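Local coordinates for protein cAMP factor (Mobiluncus curtisii, PDB 6JLC) that probably acts as a pore-forming toxin that contributes to the CAMP haemolytic reaction, in a bacterium associated with bacterial vaginosis, at residues A[111-116]-A[122-127]; A[82-87]-A[105-110]; A[53-58]-A[69-74]. One frame throughout, in Å; residues are numbered along the deposited sequence.

Contact 1. Residues A[111-116]-A[122-127]; sequences IMRVAN and YQLNDS
Gln123 OE1 is gripped from two sources: a water donates to it at 2.9 Å, and the backbone N of Thr120 gives it a hydrogen bond from just before helix 121-139. The same water accepts from Arg113 NH1 at 2.7 Å, so it bridges the two polar side chains across a helical hairpin, in which helix 97-114 turns back through a short loop into helix 121-139. No direct hydrogen bond crosses between the two segments. Instead the Gln123 amide lies over one face of the Arg113 guanidinium, its CD 3.8 Å above the plane and displaced toward the rim, with the two planes 28° apart. The bond to Thr120 helps fix the rotation of the stacked amide. The Arg113 arm leaves with CG anti to the backbone N (chi1 -165°), then bends at both chi2 and chi3, which carries the guanidinium across Gln123, whose chain is extended beyond CG, and the two flat ends stack. The lower part of the arm packs too: Arg113 CG sits 3.9 Å from Ser127 OG, one turn further along the second helix. Deeper in, the contact turns apolar. Leu124 leans on Leu70 and Leu77 of helix 68-91, so the hairpin rests on a third helix of the N-terminal bundle of this chain. Leu124 also sends one methyl, CD2, against helix 97-114, 4.3 Å from Val114 CG2. On the backbone there, Leu124 CD2 comes to 3.8 Å from Val114 CA and 4.0 Å from the carbonyl oxygen of Arg113.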
loop_
_atom_site.group_PDB
_atom_site.type_symbol
_atom_site.label_atom_id
_atom_site.label_comp_id
_atom_site.label_asym_id
_atom_site.label_seq_id
_atom_site.Cartn_x
_atom_site.Cartn_y
_atom_site.Cartn_z
ATOM N N ILE A 111 14.589 1.178 3.066
ATOM C CA ILE A 111 14.413 0.056 3.996
ATOM C C ILE A 111 15.752 -0.608 4.287
ATOM O O ILE A 111 16.050 -0.982 5.432
ATOM C CB ILE A 111 13.408 -0.967 3.436
ATOM C CG1 ILE A 111 11.996 -0.371 3.396
ATOM C CG2 ILE A 111 13.413 -2.240 4.298
ATOM C CD1 ILE A 111 11.020 -1.197 2.566
ATOM N N MET A 112 16.556 -0.831 3.244
ATOM C CA MET A 112 17.867 -1.435 3.469
ATOM C C MET A 112 18.706 -0.574 4.410
ATOM O O MET A 112 19.379 -1.097 5.307
ATOM C CB MET A 112 18.596 -1.653 2.137
ATOM C CG MET A 112 17.871 -2.580 1.164
ATOM S SD MET A 112 17.560 -4.215 1.878
ATOM C CE MET A 112 19.234 -4.830 2.064
ATOM N N ARG A 113 18.649 0.750 4.243
ATOM C CA ARG A 113 19.428 1.633 5.112
ATOM C C ARG A 113 18.896 1.622 6.541
ATOM O O ARG A 113 19.670 1.538 7.498
ATOM C CB ARG A 113 19.437 3.060 4.556
ATOM C CG ARG A 113 20.500 3.975 5.180
ATOM C CD ARG A 113 21.906 3.443 4.925
ATOM N NE ARG A 113 22.316 3.719 3.544
ATOM C CZ ARG A 113 23.439 3.280 2.972
ATOM N NH1 ARG A 113 24.302 2.526 3.652
ATOM N NH2 ARG A 113 23.698 3.595 1.700
ATOM N N VAL A 114 17.572 1.722 6.718
ATOM C CA VAL A 114 17.068 1.816 8.088
ATOM C C VAL A 114 17.334 0.529 8.871
ATOM O O VAL A 114 17.429 0.563 10.107
ATOM C CB VAL A 114 15.576 2.211 8.078
ATOM C CG1 VAL A 114 14.691 1.008 7.825
ATOM C CG2 VAL A 114 15.194 2.919 9.392
ATOM N N ALA A 115 17.492 -0.603 8.185
ATOM C CA ALA A 115 17.813 -1.865 8.836
ATOM C C ALA A 115 19.311 -2.088 8.998
ATOM O O ALA A 115 19.714 -3.057 9.656
ATOM C CB ALA A 115 17.228 -3.032 8.042
ATOM N N ASN A 116 20.134 -1.216 8.431
ATOM C CA ASN A 116 21.575 -1.443 8.340
ATOM C C ASN A 116 22.232 -1.082 9.674
ATOM O O ASN A 116 22.101 0.053 10.141
ATOM C CB ASN A 116 22.136 -0.603 7.187
ATOM C CG ASN A 116 23.556 -0.991 6.801
ATOM O OD1 ASN A 116 24.423 -1.141 7.661
ATOM N ND2 ASN A 116 23.802 -1.142 5.497
ATOM N N TYR A 122 23.463 10.950 8.962
ATOM C CA TYR A 122 23.493 11.576 7.642
ATOM C C TYR A 122 22.811 10.695 6.600
ATOM O O TYR A 122 22.029 11.187 5.776
ATOM C CB TYR A 122 24.942 11.868 7.223
ATOM C CG TYR A 122 25.646 12.917 8.056
ATOM C CD1 TYR A 122 24.928 13.848 8.790
ATOM C CD2 TYR A 122 27.040 12.990 8.090
ATOM C CE1 TYR A 122 25.564 14.816 9.545
ATOM C CE2 TYR A 122 27.686 13.958 8.843
ATOM C CZ TYR A 122 26.939 14.869 9.566
ATOM O OH TYR A 122 27.560 15.838 10.321
ATOM N N GLN A 123 23.097 9.389 6.623
ATOM C CA GLN A 123 22.555 8.494 5.608
ATOM C C GLN A 123 21.051 8.348 5.758
ATOM O O GLN A 123 20.313 8.356 4.765
ATOM C CB GLN A 123 23.222 7.124 5.704
ATOM C CG GLN A 123 24.682 7.143 5.305
ATOM C CD GLN A 123 25.376 5.841 5.631
ATOM O OE1 GLN A 123 24.986 5.122 6.559
ATOM N NE2 GLN A 123 26.431 5.534 4.869
ATOM N N LEU A 124 20.585 8.196 6.999
ATOM C CA LEU A 124 19.155 8.071 7.236
ATOM C C LEU A 124 18.423 9.343 6.836
ATOM O O LEU A 124 17.340 9.288 6.234
ATOM C CB LEU A 124 18.908 7.734 8.711
ATOM C CG LEU A 124 19.529 6.418 9.185
ATOM C CD1 LEU A 124 19.577 6.378 10.699
ATOM C CD2 LEU A 124 18.759 5.206 8.655
ATOM N N ASN A 125 18.984 10.507 7.181
ATOM C CA ASN A 125 18.372 11.764 6.773
ATOM C C ASN A 125 18.403 11.918 5.256
ATOM O O ASN A 125 17.454 12.438 4.656
ATOM C CB ASN A 125 19.086 12.947 7.440
ATOM C CG ASN A 125 18.738 13.074 8.911
ATOM O OD1 ASN A 125 17.719 12.553 9.360
ATOM N ND2 ASN A 125 19.570 13.782 9.659
ATOM N N ASP A 126 19.488 11.465 4.620
ATOM C CA ASP A 126 19.550 11.542 3.163
ATOM C C ASP A 126 18.529 10.605 2.515
ATOM O O ASP A 126 18.020 10.903 1.425
ATOM C CB ASP A 126 20.969 11.237 2.677
ATOM C CG ASP A 126 21.939 12.390 2.940
ATOM O OD1 ASP A 126 21.489 13.500 3.299
ATOM O OD2 ASP A 126 23.155 12.182 2.798
ATOM N N SER A 127 18.213 9.483 3.160
ATOM C CA SER A 127 17.145 8.617 2.650
ATOM C C SER A 127 15.790 9.313 2.705
ATOM O O SER A 127 14.976 9.180 1.780
ATOM C CB SER A 127 17.097 7.302 3.429
ATOM O OG SER A 127 18.325 6.603 3.278
HETATM O O HOH W 1 25.170 2.285 6.243
#

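Contact 2. Residues A[82-87]-A[105-110]; sequences GLTVDK and FSVTRA
Val107 loses the most surface here, pointing from helix 97-114 toward helix 68-91 and meeting Val85 and Thr84 on successive positions of that helix. The two helices are neighbours in the chain and run in broadly opposite directions, as in an up-and-down helical bundle. One branch does nearly all the touching: Val107 CG2 reaches Val85 CG2 at 4.0 Å, methyl against methyl, with the two side chains crossing at about a right angle. The two valines share a torsion, with CG1 anti to the backbone N (chi1 169° in Val107, 171° in Val85), and in each it is the other branch, CG2, beside the backbone N, that faces across. Thr84 adds its methyl more loosely, CG2 lying 4.5 Å from Val107 CG2. Its hydroxyl is spent within its own helix, where OG1 hydrogen-bonds to Glu80 O, and the carbon end is what faces across. The backbones stay well apart, the CA atoms of Val85 and Val107 being 7.9 Å from each other, and other residues complete the packing. Leu131 of helix 121-139 touches both Thr84 and Val107, while Leu25 and Ile28 of helix 8-31 cover Val85. All three contact residues are buried. No hydrogen bond or charge pair links the segments, consistent with a join that rests on dispersion and the exclusion of water.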
loop_
_atom_site.group_PDB
_atom_site.type_symbol
_atom_site.label_atom_id
_atom_site.label_comp_id
_atom_site.label_asym_id
_atom_site.label_seq_id
_atom_site.Cartn_x
_atom_site.Cartn_y
_atom_site.Cartn_z
ATOM N N GLY A 82 6.363 5.111 5.348
ATOM C CA GLY A 82 4.911 4.995 5.402
ATOM C C GLY A 82 4.204 6.086 4.612
ATOM O O GLY A 82 3.307 5.809 3.810
ATOM N N LEU A 83 4.606 7.344 4.832
ATOM C CA LEU A 83 3.966 8.447 4.118
ATOM C C LEU A 83 4.133 8.303 2.616
ATOM O O LEU A 83 3.205 8.597 1.848
ATOM C CB LEU A 83 4.545 9.789 4.567
ATOM C CG LEU A 83 4.357 10.217 6.012
ATOM C CD1 LEU A 83 5.197 11.471 6.294
ATOM C CD2 LEU A 83 2.868 10.459 6.290
ATOM N N THR A 84 5.323 7.884 2.177
ATOM C CA THR A 84 5.615 7.836 0.748
ATOM C C THR A 84 4.772 6.772 0.053
ATOM O O THR A 84 4.209 7.008 -1.027
ATOM C CB THR A 84 7.116 7.571 0.535
ATOM O OG1 THR A 84 7.882 8.596 1.194
ATOM C CG2 THR A 84 7.449 7.590 -0.951
ATOM N N VAL A 85 4.717 5.576 0.639
ATOM C CA VAL A 85 3.962 4.483 0.045
ATOM C C VAL A 85 2.473 4.816 0.047
ATOM O O VAL A 85 1.756 4.511 -0.910
ATOM C CB VAL A 85 4.266 3.173 0.797
ATOM C CG1 VAL A 85 3.330 2.053 0.357
ATOM C CG2 VAL A 85 5.733 2.750 0.577
ATOM N N ASP A 86 1.998 5.472 1.108
ATOM C CA ASP A 86 0.591 5.865 1.182
ATOM C C ASP A 86 0.246 6.854 0.072
ATOM O O ASP A 86 -0.752 6.689 -0.638
ATOM C CB ASP A 86 0.307 6.462 2.566
ATOM C CG ASP A 86 -1.175 6.404 2.958
ATOM O OD1 ASP A 86 -1.943 5.622 2.375
ATOM O OD2 ASP A 86 -1.560 7.145 3.877
ATOM N N LYS A 87 1.068 7.894 -0.095
ATOM C CA LYS A 87 0.805 8.863 -1.156
ATOM C C LYS A 87 0.888 8.205 -2.523
ATOM O O LYS A 87 0.078 8.489 -3.414
ATOM C CB LYS A 87 1.795 10.026 -1.083
ATOM C CG LYS A 87 1.587 10.922 0.107
ATOM C CD LYS A 87 2.154 12.292 -0.161
ATOM C CE LYS A 87 3.653 12.236 -0.255
ATOM N NZ LYS A 87 4.216 13.606 -0.328
ATOM N N PHE A 105 12.319 1.598 -5.949
ATOM C CA PHE A 105 13.746 1.513 -5.676
ATOM C C PHE A 105 14.134 2.426 -4.520
ATOM O O PHE A 105 14.889 2.032 -3.627
ATOM C CB PHE A 105 14.518 1.884 -6.928
ATOM C CG PHE A 105 15.997 1.603 -6.840
ATOM C CD1 PHE A 105 16.461 0.338 -6.501
ATOM C CD2 PHE A 105 16.910 2.608 -7.091
ATOM C CE1 PHE A 105 17.823 0.073 -6.433
ATOM C CE2 PHE A 105 18.283 2.347 -7.027
ATOM C CZ PHE A 105 18.730 1.079 -6.704
ATOM N N SER A 106 13.609 3.654 -4.525
ATOM C CA SER A 106 13.863 4.578 -3.426
ATOM C C SER A 106 13.352 4.014 -2.099
ATOM O O SER A 106 14.042 4.093 -1.076
ATOM C CB SER A 106 13.220 5.933 -3.744
ATOM O OG SER A 106 13.345 6.841 -2.667
ATOM N N VAL A 107 12.153 3.415 -2.096
ATOM C CA VAL A 107 11.652 2.789 -0.876
ATOM C C VAL A 107 12.551 1.634 -0.448
ATOM O O VAL A 107 12.888 1.491 0.732
ATOM C CB VAL A 107 10.193 2.323 -1.060
ATOM C CG1 VAL A 107 9.767 1.429 0.119
ATOM C CG2 VAL A 107 9.268 3.534 -1.188
ATOM N N THR A 108 12.939 0.776 -1.400
ATOM C CA THR A 108 13.764 -0.379 -1.051
ATOM C C THR A 108 15.101 0.063 -0.456
ATOM O O THR A 108 15.543 -0.472 0.567
ATOM C CB THR A 108 13.990 -1.268 -2.284
ATOM O OG1 THR A 108 12.731 -1.811 -2.716
ATOM C CG2 THR A 108 14.950 -2.409 -1.959
ATOM N N ARG A 109 15.754 1.046 -1.089
ATOM C CA ARG A 109 17.019 1.552 -0.559
ATOM C C ARG A 109 16.840 2.104 0.845
ATOM O O ARG A 109 17.695 1.898 1.708
ATOM C CB ARG A 109 17.593 2.639 -1.473
ATOM C CG ARG A 109 18.131 2.126 -2.803
ATOM C CD ARG A 109 18.882 3.246 -3.543
ATOM N NE ARG A 109 20.024 3.743 -2.776
ATOM C CZ ARG A 109 20.248 5.025 -2.486
ATOM N NH1 ARG A 109 19.404 5.969 -2.891
ATOM N NH2 ARG A 109 21.324 5.362 -1.788
ATOM N N ALA A 110 15.731 2.822 1.084
ATOM C CA ALA A 110 15.456 3.371 2.413
ATOM C C ALA A 110 15.280 2.261 3.443
ATOM O O ALA A 110 15.762 2.372 4.579
ATOM C CB ALA A 110 14.209 4.260 2.379
#

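Contact 3. Residues A[53-58]-A[69-74]; sequences QSLAVV and DLIMAR
This is a small, mainly apolar helix-helix contact at one end of the helical bundle, where the last turns of helix 41-59 face the first turns of helix 68-91. The chain passes through the loop between them and comes back, making a helical hairpin whose arms are joined here by a single forked side chain. Ile71 is that fork. It points at the opposite helix and splits its branches between two consecutive residues, Ser54 and Leu55. The CG2 methyl meets the leucine: Ile71 CG2 is 3.6 Å from Leu55 CD2 and 3.9 Å from Leu55 CG, a close fit in which the two side chains slide past each other in opposite directions. Leu55 leaves its helix pointing across rather than at the partner, and its end comes nearer; it also touches Ala14, Ile15 and Ile18 of helix 8-31, so it belongs to the interior that three helices share. Leu51, one turn earlier on helix 41-59, also touches Ile71. Beside the leucine the contact is less purely apolar, because Ser54 offers its CB and its hydroxyl to a methyl. No hydrogen bond between the segments fixes the register, in which the CA atoms of Leu55 and Ile71 are nearest, 8.0 Å apart. The longer branch of the isoleucine is turned at its second torsion (chi2 -78°), carrying its terminal carbon to the serine: Ile71 CD1 stands 3.6 Å from Ser54 OG and 4.1 Å from Ser54 CB.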
loop_
_atom_site.group_PDB
_atom_site.type_symbol
_atom_site.label_atom_id
_atom_site.label_comp_id
_atom_site.label_asym_id
_atom_site.label_seq_id
_atom_site.Cartn_x
_atom_site.Cartn_y
_atom_site.Cartn_z
ATOM N N GLN A 53 11.182 -1.594 20.422
ATOM C CA GLN A 53 11.704 -2.241 21.624
ATOM C C GLN A 53 12.800 -1.398 22.264
ATOM O O GLN A 53 12.869 -1.282 23.495
ATOM C CB GLN A 53 12.232 -3.641 21.289
ATOM C CG GLN A 53 11.140 -4.713 21.244
ATOM C CD GLN A 53 11.540 -5.957 20.456
ATOM O OE1 GLN A 53 12.635 -6.035 19.887
ATOM N NE2 GLN A 53 10.641 -6.939 20.419
ATOM N N SER A 54 13.672 -0.807 21.446
ATOM C CA SER A 54 14.692 0.081 21.985
ATOM C C SER A 54 14.060 1.335 22.576
ATOM O O SER A 54 14.506 1.833 23.619
ATOM C CB SER A 54 15.695 0.459 20.901
ATOM O OG SER A 54 16.724 1.257 21.450
ATOM N N LEU A 55 13.033 1.866 21.912
ATOM C CA LEU A 55 12.331 3.028 22.455
ATOM C C LEU A 55 11.575 2.672 23.726
ATOM O O LEU A 55 11.482 3.491 24.650
ATOM C CB LEU A 55 11.374 3.593 21.411
ATOM C CG LEU A 55 12.037 4.368 20.262
ATOM C CD1 LEU A 55 11.104 4.409 19.067
ATOM C CD2 LEU A 55 12.409 5.759 20.695
ATOM N N ALA A 56 11.005 1.463 23.780
ATOM C CA ALA A 56 10.228 1.065 24.948
ATOM C C ALA A 56 11.098 1.023 26.193
ATOM O O ALA A 56 10.603 1.237 27.310
ATOM C CB ALA A 56 9.561 -0.292 24.712
ATOM N N VAL A 57 12.389 0.747 26.021
ATOM C CA VAL A 57 13.312 0.771 27.147
ATOM C C VAL A 57 13.364 2.165 27.753
ATOM O O VAL A 57 13.324 2.326 28.979
ATOM C CB VAL A 57 14.703 0.291 26.687
ATOM C CG1 VAL A 57 15.742 0.572 27.742
ATOM C CG2 VAL A 57 14.652 -1.193 26.340
ATOM N N VAL A 58 13.428 3.196 26.900
ATOM C CA VAL A 58 13.448 4.571 27.393
ATOM C C VAL A 58 12.086 4.950 27.963
ATOM O O VAL A 58 11.993 5.551 29.044
ATOM C CB VAL A 58 13.872 5.541 26.273
ATOM C CG1 VAL A 58 13.755 6.992 26.744
ATOM C CG2 VAL A 58 15.295 5.230 25.781
ATOM N N ASP A 69 20.095 10.508 18.606
ATOM C CA ASP A 69 19.928 11.127 17.295
ATOM C C ASP A 69 19.747 10.059 16.226
ATOM O O ASP A 69 18.997 10.252 15.260
ATOM C CB ASP A 69 21.124 12.021 16.971
ATOM C CG ASP A 69 21.182 13.251 17.846
ATOM O OD1 ASP A 69 20.501 14.244 17.520
ATOM O OD2 ASP A 69 21.903 13.214 18.864
ATOM N N LEU A 70 20.409 8.916 16.406
ATOM C CA LEU A 70 20.279 7.798 15.480
ATOM C C LEU A 70 18.908 7.142 15.594
ATOM O O LEU A 70 18.267 6.842 14.581
ATOM C CB LEU A 70 21.391 6.787 15.754
ATOM C CG LEU A 70 21.775 5.784 14.682
ATOM C CD1 LEU A 70 22.143 6.481 13.371
ATOM C CD2 LEU A 70 22.948 4.968 15.202
ATOM N N ILE A 71 18.441 6.899 16.826
ATOM C CA ILE A 71 17.135 6.263 16.998
ATOM C C ILE A 71 16.036 7.135 16.397
ATOM O O ILE A 71 15.086 6.629 15.783
ATOM C CB ILE A 71 16.876 5.956 18.490
ATOM C CG1 ILE A 71 17.813 4.846 18.997
ATOM C CG2 ILE A 71 15.443 5.510 18.718
ATOM C CD1 ILE A 71 17.399 3.413 18.588
ATOM N N MET A 72 16.146 8.455 16.552
ATOM C CA MET A 72 15.110 9.339 16.029
ATOM C C MET A 72 15.212 9.479 14.512
ATOM O O MET A 72 14.190 9.644 13.838
ATOM C CB MET A 72 15.186 10.714 16.704
ATOM C CG MET A 72 14.673 10.741 18.132
ATOM S SD MET A 72 13.059 9.935 18.321
ATOM C CE MET A 72 12.039 10.904 17.212
ATOM N N ALA A 73 16.428 9.440 13.959
ATOM C CA ALA A 73 16.562 9.430 12.503
ATOM C C ALA A 73 15.941 8.164 11.909
ATOM O O ALA A 73 15.245 8.230 10.887
ATOM C CB ALA A 73 18.039 9.566 12.102
ATOM N N ARG A 74 16.160 7.002 12.543
ATOM C CA ARG A 74 15.498 5.784 12.069
ATOM C C ARG A 74 13.982 5.909 12.185
ATOM O O ARG A 74 13.240 5.467 11.297
ATOM C CB ARG A 74 15.986 4.550 12.840
ATOM C CG ARG A 74 17.441 4.137 12.562
ATOM C CD ARG A 74 17.774 2.717 13.091
ATOM N NE ARG A 74 19.219 2.484 13.334
ATOM C CZ ARG A 74 20.060 1.914 12.478
ATOM N NH1 ARG A 74 19.647 1.523 11.284
ATOM N NH2 ARG A 74 21.333 1.743 12.805
#

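Overall arrangement
The chain, the C-terminal part of a longer protein, begins with helix 8-31 and is mostly helical. Contact 3 closes the loop between helices 41-59 and 68-91. Contact 2 then closes the turn between helices 68-91 and 97-114, and contact 1 the one between helices 97-114 and 121-139. They follow in series, neither nesting nor crossing, and share helices: 68-91 serves contacts 3 and 2, and 97-114 serves contacts 2 and 1. Contacts 1 and 3 also touch: Arg74 NH1 probably hydrogen-bonds to Val114 O and Asn116 O, and Leu124 packs against the Arg74 side chain. Together they tie four successive helices into one bundle.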